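Local coordinates for xylose isomerase domain protein TIM barrel (Planctomyces limnophilus, PDB 3TVA) that binds a magnesium ion in a TIM-barrel scaffold and probably acts as an isomerase, at residues A[155-160]-A[165-170]; A[187-190]-A[195-198]; A[80-85]-A[123-128]. All blocks are in the same frame, centred on the assembly; numbering follows the deposited sequence.

Contact 1. Residues A[155-160]-A[165-170]; sequences VHLETG and DHLLEF. With MG (magnesium ion), chain C.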
loop_
_atom_site.group_PDB
_atom_site.type_symbol
_atom_site.label_atom_id
_atom_site.label_comp_id
_atom_site.label_asym_id
_atom_site.label_seq_id
_atom_site.Cartn_x
_atom_site.Cartn_y
_atom_site.Cartn_z
ATOM N N VAL A 155 -1.690 5.435 -10.159
ATOM C CA VAL A 155 -2.346 4.482 -9.260
ATOM C C VAL A 155 -1.376 3.334 -8.934
ATOM O O VAL A 155 -0.812 2.707 -9.840
ATOM C CB VAL A 155 -3.610 3.895 -9.899
ATOM C CG1 VAL A 155 -4.249 2.865 -8.975
ATOM C CG2 VAL A 155 -4.600 5.016 -10.241
ATOM N N HIS A 156 -1.171 3.080 -7.643
ATOM C CA HIS A 156 -0.266 2.025 -7.184
ATOM C C HIS A 156 -1.077 0.860 -6.613
ATOM O O HIS A 156 -1.760 1.008 -5.582
ATOM C CB HIS A 156 0.665 2.563 -6.086
ATOM C CG HIS A 156 1.554 3.690 -6.521
ATOM N ND1 HIS A 156 2.486 4.265 -5.675
ATOM C CD2 HIS A 156 1.668 4.346 -7.700
ATOM C CE1 HIS A 156 3.119 5.235 -6.312
ATOM N NE2 HIS A 156 2.642 5.305 -7.545
ATOM N N LEU A 157 -1.013 -0.296 -7.270
ATOM C CA LEU A 157 -1.715 -1.483 -6.777
ATOM C C LEU A 157 -0.969 -2.056 -5.596
ATOM O O LEU A 157 0.228 -2.329 -5.669
ATOM C CB LEU A 157 -1.826 -2.559 -7.866
ATOM C CG LEU A 157 -2.585 -2.131 -9.115
ATOM C CD1 LEU A 157 -2.557 -3.208 -10.215
ATOM C CD2 LEU A 157 -4.026 -1.768 -8.738
ATOM N N GLU A 158 -1.676 -2.232 -4.495
ATOM C CA GLU A 158 -1.105 -2.856 -3.321
ATOM C C GLU A 158 -0.947 -4.369 -3.565
ATOM O O GLU A 158 -1.819 -4.986 -4.170
ATOM C CB GLU A 158 -2.030 -2.586 -2.147
ATOM C CG GLU A 158 -1.730 -3.399 -0.946
ATOM C CD GLU A 158 -0.510 -2.910 -0.200
ATOM O OE1 GLU A 158 0.127 -1.905 -0.577
ATOM O OE2 GLU A 158 -0.192 -3.573 0.777
ATOM N N THR A 159 0.167 -4.952 -3.126
ATOM C CA THR A 159 0.398 -6.391 -3.278
ATOM C C THR A 159 -0.713 -7.210 -2.643
ATOM O O THR A 159 -0.985 -7.082 -1.442
ATOM C CB THR A 159 1.666 -6.852 -2.541
ATOM O OG1 THR A 159 2.780 -6.068 -2.944
ATOM C CG2 THR A 159 1.939 -8.292 -2.860
ATOM N N GLY A 160 -1.313 -8.074 -3.461
ATOM C CA GLY A 160 -2.483 -8.865 -3.114
ATOM C C GLY A 160 -2.212 -10.347 -2.944
ATOM O O GLY A 160 -1.110 -10.776 -2.582
ATOM N N ASP A 165 3.175 -13.586 -11.360
ATOM C CA ASP A 165 2.859 -13.811 -12.769
ATOM C C ASP A 165 1.459 -13.278 -13.163
ATOM O O ASP A 165 1.304 -12.637 -14.210
ATOM C CB ASP A 165 2.974 -15.303 -13.122
ATOM C CG ASP A 165 4.434 -15.793 -13.183
ATOM O OD1 ASP A 165 5.364 -14.967 -13.344
ATOM O OD2 ASP A 165 4.651 -17.018 -13.074
ATOM N N HIS A 166 0.461 -13.543 -12.317
ATOM C CA HIS A 166 -0.930 -13.134 -12.555
ATOM C C HIS A 166 -1.024 -11.609 -12.513
ATOM O O HIS A 166 -1.682 -10.990 -13.345
ATOM C CB HIS A 166 -1.833 -13.763 -11.478
ATOM C CG HIS A 166 -3.307 -13.695 -11.766
ATOM N ND1 HIS A 166 -3.825 -13.457 -13.022
ATOM C CD2 HIS A 166 -4.374 -13.855 -10.946
ATOM C CE1 HIS A 166 -5.148 -13.468 -12.960
ATOM N NE2 HIS A 166 -5.504 -13.700 -11.711
ATOM N N LEU A 167 -0.345 -11.009 -11.541
ATOM C CA LEU A 167 -0.305 -9.557 -11.402
ATOM C C LEU A 167 0.336 -8.885 -12.625
ATOM O O LEU A 167 -0.157 -7.873 -13.125
ATOM C CB LEU A 167 0.472 -9.169 -10.145
ATOM C CG LEU A 167 0.679 -7.665 -9.921
ATOM C CD1 LEU A 167 -0.649 -6.928 -9.789
ATOM C CD2 LEU A 167 1.537 -7.436 -8.684
ATOM N N LEU A 168 1.437 -9.446 -13.101
ATOM C CA LEU A 168 2.083 -8.932 -14.303
ATOM C C LEU A 168 1.135 -9.006 -15.508
ATOM O O LEU A 168 1.058 -8.083 -16.327
ATOM C CB LEU A 168 3.342 -9.745 -14.616
ATOM C CG LEU A 168 4.615 -9.469 -13.815
ATOM C CD1 LEU A 168 5.643 -10.588 -14.055
ATOM C CD2 LEU A 168 5.205 -8.111 -14.191
ATOM N N GLU A 169 0.436 -10.128 -15.623
ATOM C CA GLU A 169 -0.522 -10.321 -16.688
ATOM C C GLU A 169 -1.615 -9.228 -16.640
ATOM O O GLU A 169 -1.990 -8.666 -17.673
ATOM C CB GLU A 169 -1.151 -11.712 -16.564
ATOM C CG GLU A 169 -2.014 -12.090 -17.753
ATOM C CD GLU A 169 -2.824 -13.366 -17.537
ATOM O OE1 GLU A 169 -2.945 -13.829 -16.377
ATOM O OE2 GLU A 169 -3.340 -13.904 -18.537
ATOM N N PHE A 170 -2.097 -8.918 -15.438
ATOM C CA PHE A 170 -3.160 -7.921 -15.267
ATOM C C PHE A 170 -2.641 -6.556 -15.657
ATOM O O PHE A 170 -3.299 -5.810 -16.390
ATOM C CB PHE A 170 -3.661 -7.897 -13.811
ATOM C CG PHE A 170 -4.723 -6.863 -13.545
ATOM C CD1 PHE A 170 -5.984 -6.981 -14.115
ATOM C CD2 PHE A 170 -4.466 -5.786 -12.699
ATOM C CE1 PHE A 170 -6.983 -6.037 -13.867
ATOM C CE2 PHE A 170 -5.449 -4.836 -12.438
ATOM C CZ PHE A 170 -6.713 -4.958 -13.025
HETATM MG MG MG C . 0.703 -2.644 2.839
#

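Contact 2. Residues A[187-190]-A[195-198]; sequences NMIL and NPIE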
loop_
_atom_site.group_PDB
_atom_site.type_symbol
_atom_site.label_atom_id
_atom_site.label_comp_id
_atom_site.label_asym_id
_atom_site.label_seq_id
_atom_site.Cartn_x
_atom_site.Cartn_y
_atom_site.Cartn_z
ATOM N N ASN A 187 2.549 -8.979 2.778
ATOM C CA ASN A 187 1.252 -9.433 2.269
ATOM C C ASN A 187 1.324 -10.802 1.605
ATOM O O ASN A 187 0.435 -11.625 1.776
ATOM C CB ASN A 187 0.613 -8.411 1.309
ATOM C CG ASN A 187 0.142 -7.142 2.031
ATOM O OD1 ASN A 187 0.159 -7.072 3.261
ATOM N ND2 ASN A 187 -0.301 -6.147 1.264
HETATM N N MSE A 188 2.388 -11.057 0.856
HETATM C CA MSE A 188 2.491 -12.344 0.181
HETATM C C MSE A 188 2.752 -13.492 1.137
HETATM O O MSE A 188 2.401 -14.636 0.853
HETATM C CB MSE A 188 3.555 -12.298 -0.890
HETATM C CG MSE A 188 3.176 -11.383 -2.024
HETATM SE SE MSE A 188 4.442 -11.730 -3.426
HETATM C CE MSE A 188 3.796 -13.491 -4.011
ATOM N N ILE A 189 3.367 -13.185 2.273
ATOM C CA ILE A 189 3.513 -14.172 3.326
ATOM C C ILE A 189 2.192 -14.387 4.052
ATOM O O ILE A 189 1.837 -15.515 4.396
ATOM C CB ILE A 189 4.628 -13.769 4.298
ATOM C CG1 ILE A 189 5.965 -13.765 3.551
ATOM C CG2 ILE A 189 4.667 -14.712 5.480
ATOM C CD1 ILE A 189 7.159 -13.411 4.407
ATOM N N LEU A 190 1.460 -13.300 4.275
ATOM C CA LEU A 190 0.177 -13.381 4.962
ATOM C C LEU A 190 -0.815 -14.219 4.149
ATOM O O LEU A 190 -1.458 -15.122 4.689
ATOM C CB LEU A 190 -0.365 -11.977 5.256
ATOM C CG LEU A 190 0.424 -11.184 6.304
ATOM C CD1 LEU A 190 -0.031 -9.726 6.340
ATOM C CD2 LEU A 190 0.277 -11.822 7.697
ATOM N N ASN A 195 7.217 -16.602 -2.420
ATOM C CA ASN A 195 8.328 -15.857 -1.844
ATOM C C ASN A 195 8.346 -14.420 -2.321
ATOM O O ASN A 195 8.419 -14.160 -3.523
ATOM C CB ASN A 195 9.685 -16.504 -2.136
ATOM C CG ASN A 195 10.823 -15.810 -1.385
ATOM O OD1 ASN A 195 11.435 -14.851 -1.884
ATOM N ND2 ASN A 195 11.085 -16.270 -0.161
ATOM N N PRO A 196 8.286 -13.482 -1.370
ATOM C CA PRO A 196 8.165 -12.052 -1.657
ATOM C C PRO A 196 9.398 -11.435 -2.342
ATOM O O PRO A 196 9.213 -10.570 -3.193
ATOM C CB PRO A 196 7.936 -11.434 -0.274
ATOM C CG PRO A 196 8.534 -12.425 0.693
ATOM C CD PRO A 196 8.256 -13.768 0.078
ATOM N N ILE A 197 10.613 -11.860 -2.007
ATOM C CA ILE A 197 11.783 -11.285 -2.681
ATOM C C ILE A 197 11.838 -11.717 -4.157
ATOM O O ILE A 197 12.158 -10.910 -5.025
ATOM C CB ILE A 197 13.122 -11.610 -1.980
ATOM C CG1 ILE A 197 13.032 -11.375 -0.465
ATOM C CG2 ILE A 197 14.259 -10.763 -2.584
ATOM C CD1 ILE A 197 12.450 -10.034 -0.081
ATOM N N GLU A 198 11.505 -12.976 -4.443
ATOM C CA GLU A 198 11.401 -13.430 -5.834
ATOM C C GLU A 198 10.316 -12.671 -6.611
ATOM O O GLU A 198 10.489 -12.359 -7.786
ATOM C CB GLU A 198 11.128 -14.929 -5.905
ATOM C CG GLU A 198 12.277 -15.779 -5.377
ATOM C CD GLU A 198 11.896 -17.242 -5.176
ATOM O OE1 GLU A 198 10.901 -17.698 -5.787
ATOM O OE2 GLU A 198 12.595 -17.935 -4.400
#

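Contact 3. Residues A[80-85]-A[123-128]; sequences ADIPTT and IGFVPE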
loop_
_atom_site.group_PDB
_atom_site.type_symbol
_atom_site.label_atom_id
_atom_site.label_comp_id
_atom_site.label_asym_id
_atom_site.label_seq_id
_atom_site.Cartn_x
_atom_site.Cartn_y
_atom_site.Cartn_z
ATOM N N ALA A 80 -11.285 -10.454 7.768
ATOM C CA ALA A 80 -11.439 -11.455 8.835
ATOM C C ALA A 80 -10.760 -12.780 8.532
ATOM O O ALA A 80 -10.133 -13.375 9.403
ATOM C CB ALA A 80 -12.923 -11.705 9.135
ATOM N N ASP A 81 -10.900 -13.253 7.303
ATOM C CA ASP A 81 -10.147 -14.420 6.880
ATOM C C ASP A 81 -9.909 -14.320 5.384
ATOM O O ASP A 81 -10.360 -13.355 4.745
ATOM C CB ASP A 81 -10.821 -15.752 7.305
ATOM C CG ASP A 81 -12.241 -15.915 6.763
ATOM O OD1 ASP A 81 -12.560 -15.398 5.670
ATOM O OD2 ASP A 81 -13.051 -16.585 7.439
ATOM N N ILE A 82 -9.199 -15.293 4.819
ATOM C CA ILE A 82 -8.839 -15.214 3.399
ATOM C C ILE A 82 -10.065 -15.236 2.452
ATOM O O ILE A 82 -10.180 -14.365 1.591
ATOM C CB ILE A 82 -7.675 -16.172 3.025
ATOM C CG1 ILE A 82 -6.412 -15.720 3.779
ATOM C CG2 ILE A 82 -7.418 -16.178 1.493
ATOM C CD1 ILE A 82 -5.181 -16.606 3.613
ATOM N N PRO A 83 -11.010 -16.181 2.649
ATOM C CA PRO A 83 -12.218 -16.163 1.806
ATOM C C PRO A 83 -13.061 -14.889 1.931
ATOM O O PRO A 83 -13.673 -14.475 0.950
ATOM C CB PRO A 83 -13.029 -17.361 2.326
ATOM C CG PRO A 83 -12.001 -18.286 2.905
ATOM C CD PRO A 83 -10.949 -17.389 3.496
ATOM N N THR A 84 -13.112 -14.292 3.116
ATOM C CA THR A 84 -13.926 -13.096 3.324
ATOM C C THR A 84 -13.283 -11.920 2.608
ATOM O O THR A 84 -13.974 -11.035 2.080
ATOM C CB THR A 84 -14.101 -12.804 4.838
ATOM O OG1 THR A 84 -14.831 -13.888 5.429
ATOM C CG2 THR A 84 -14.861 -11.504 5.093
ATOM N N THR A 85 -11.951 -11.916 2.593
ATOM C CA THR A 85 -11.213 -10.887 1.887
ATOM C C THR A 85 -11.570 -10.937 0.406
ATOM O O THR A 85 -11.927 -9.913 -0.184
ATOM C CB THR A 85 -9.686 -11.065 2.061
ATOM O OG1 THR A 85 -9.369 -11.052 3.459
ATOM C CG2 THR A 85 -8.936 -9.927 1.374
ATOM N N ILE A 123 -6.853 -3.845 -4.966
ATOM C CA ILE A 123 -7.939 -3.961 -5.934
ATOM C C ILE A 123 -8.855 -5.171 -5.675
ATOM O O ILE A 123 -9.987 -5.214 -6.160
ATOM C CB ILE A 123 -7.413 -3.923 -7.391
ATOM C CG1 ILE A 123 -8.496 -3.397 -8.337
ATOM C CG2 ILE A 123 -6.855 -5.274 -7.811
ATOM C CD1 ILE A 123 -8.013 -3.159 -9.781
ATOM N N GLY A 124 -8.386 -6.117 -4.865
ATOM C CA GLY A 124 -9.154 -7.320 -4.560
ATOM C C GLY A 124 -8.605 -8.535 -5.275
ATOM O O GLY A 124 -7.534 -8.458 -5.891
ATOM N N PHE A 125 -9.331 -9.650 -5.252
ATOM C CA PHE A 125 -8.743 -10.884 -5.766
ATOM C C PHE A 125 -9.020 -10.955 -7.259
ATOM O O PHE A 125 -10.126 -11.268 -7.684
ATOM C CB PHE A 125 -9.361 -12.104 -5.065
ATOM C CG PHE A 125 -8.727 -12.435 -3.730
ATOM C CD1 PHE A 125 -8.352 -13.741 -3.430
ATOM C CD2 PHE A 125 -8.506 -11.444 -2.777
ATOM C CE1 PHE A 125 -7.778 -14.052 -2.204
ATOM C CE2 PHE A 125 -7.920 -11.746 -1.564
ATOM C CZ PHE A 125 -7.560 -13.051 -1.272
ATOM N N VAL A 126 -7.972 -10.720 -8.043
ATOM C CA VAL A 126 -8.072 -10.594 -9.494
ATOM C C VAL A 126 -8.437 -11.955 -10.085
ATOM O O VAL A 126 -7.748 -12.940 -9.841
ATOM C CB VAL A 126 -6.744 -10.088 -10.120
ATOM C CG1 VAL A 126 -6.804 -10.138 -11.664
ATOM C CG2 VAL A 126 -6.420 -8.684 -9.627
ATOM N N PRO A 127 -9.546 -12.013 -10.832
ATOM C CA PRO A 127 -10.052 -13.240 -11.468
ATOM C C PRO A 127 -9.069 -13.788 -12.502
ATOM O O PRO A 127 -8.227 -13.035 -12.992
ATOM C CB PRO A 127 -11.308 -12.763 -12.202
ATOM C CG PRO A 127 -11.662 -11.462 -11.592
ATOM C CD PRO A 127 -10.388 -10.847 -11.131
ATOM N N GLU A 128 -9.181 -15.075 -12.820
ATOM C CA GLU A 128 -8.444 -15.677 -13.927
ATOM C C GLU A 128 -8.760 -14.899 -15.193
ATOM O O GLU A 128 -9.890 -14.454 -15.376
ATOM C CB GLU A 128 -8.870 -17.130 -14.125
ATOM C CG GLU A 128 -8.248 -18.134 -13.171
ATOM C CD GLU A 128 -8.696 -19.569 -13.469
ATOM O OE1 GLU A 128 -8.958 -19.885 -14.655
ATOM O OE2 GLU A 128 -8.795 -20.380 -12.517
#

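Contact 1. Residues A[155-160]-A[165-170]
L157 sets CG anti to its carbonyl carbon (chi1 -60°), while F170 sets CG anti to its backbone N (chi1 178°), and with these two torsions the leucine and the phenyl ring meet where strand and helix pack together. L157 CD1 arrives at the ring's edge, in its plane, 4.0 Å from F170 CE2 and 4.1 Å from F170 CD2; the two side chains cross at roughly a right angle. The same methyl also touches the helix about one turn before F170, with L157 CD1 lying 4.2 Å from L167 CD1, so a single branch of the leucine carries the whole apolar contact. This is the strand-to-helix packing of a beta-alpha-beta unit in the TIM barrel: strand 154-158 runs up the wall, helix 164-174 lies against its outside, and strand 179-183 follows, adding L179 beside L157 and I181 beside L167. Y134, L137 and T141 of helix 132-149 also pack on the phenyl ring. On the next residue of the strand the chemistry changes. E158 points into the barrel, and a bend at chi2 (76°) turns its carboxylate up to the magnesium ion, which E158 OE2 binds at 2.4 Å. D184, H211 and E259 supply the other protein ligands, and N182 ND2 donates to E158 OE1, a second-shell bond that probably helps fix the rotation of the carboxylate.

Contact 2. Residues A[187-190]-A[195-198]
I189 and P196 bring together two consecutive helices, the short helix 185-190 that follows strand 179-183 of the TIM barrel and helix 196-203, which starts with a side-chain N-cap. The contact between them is apolar. P196 CG sits against the ethyl branch of I189, 4.1 Å from I189 CG1 and 4.1 Å from I189 CD1, the two side chains crossing at a slant. I189 CG1 is anti to the carbonyl carbon (chi1 -64°), which sends that branch to the proline ring. Selenomethionine M188 comes in beside it: in the conformer described, one of two, its chain bends at chi3 and SE lies 4.1 Å from P196 CA. I189 also packs on A215 of strand 207-216 and on W217, D237 and V238.

The polar part lies within the second segment. The bond from N195 CA to CB leads away from helix 185-190, and its amide folds over the first turn of its own helix, where N195 OD1 takes a weak bond from I197 N. The straighter capping bond comes from E198 N, 3.2 Å from N195 OD1, with an N-H...O angle of 165° and directed in the carbonyl plane onto a lone pair.

Contact 3. Residues A[80-85]-A[123-128]
The loop after strand 118-121 of the TIM barrel packs against the first turn of helix 82-88, in the connection that follows the neighbouring strand 66-71, and its F125 ring meets I82 and T85 there. The closest approach is T85 CG2 to F125 CE2 at 3.6 Å. At the next ring carbon, F125 CZ lies 4.2 Å from I82 CG2 and near the carbonyl oxygen of the same residue. The approach to the ring is oblique, and both I82 and T85 cross it at about a right angle. F125 was modelled in two conformers, so these distances belong to one of them.

T85 divides its two branches between different jobs. CG2, anti to the backbone N, goes to the ring, whereas OG1, beside that N (chi1 -57°), swings back to donate to D81 O at 2.8 Å, from above the carbonyl plane. D81 O also accepts from T85 N, so two donors of one residue grip it. With an alanine here, D81 O would probably be left with its backbone donor alone, and a gap is likely to open beside F125 CE2, where the CG2 methyl had been. D81 itself is the N-cap: D81 OD1 takes T84 N at 2.8 Å and T84 OG1 at 2.7 Å, the hydroxyl coming from above the carboxylate plane.

T85 also packs on Y191 and W227, while the loop behind F125 is anchored by I123 against L137 and T141 of helix 132-149 and by V126 against F170 of helix 164-174.

In the fold
All three contacts are buried, their centres about 12, 14 and 16 Å from the chain centre for contacts 1, 2 and 3; contact 3 has the partly exposed F125. Contact 1 belongs to the barrel wall itself, strand against helix, and carries a metal ligand on the strand's inner side; contacts 2 and 3 join helices and loops above the C-terminal ends of the strands. Helix 164-174 links contact 1 to contact 3, H166 NE2, in the conformer given, probably donating to V126 O, while N187 ND2 of contact 2 donates to T159 O of contact 1. Apolar contacts carry all three, yet contacts 2 and 3 each add a capped helix start, by N195 and D81.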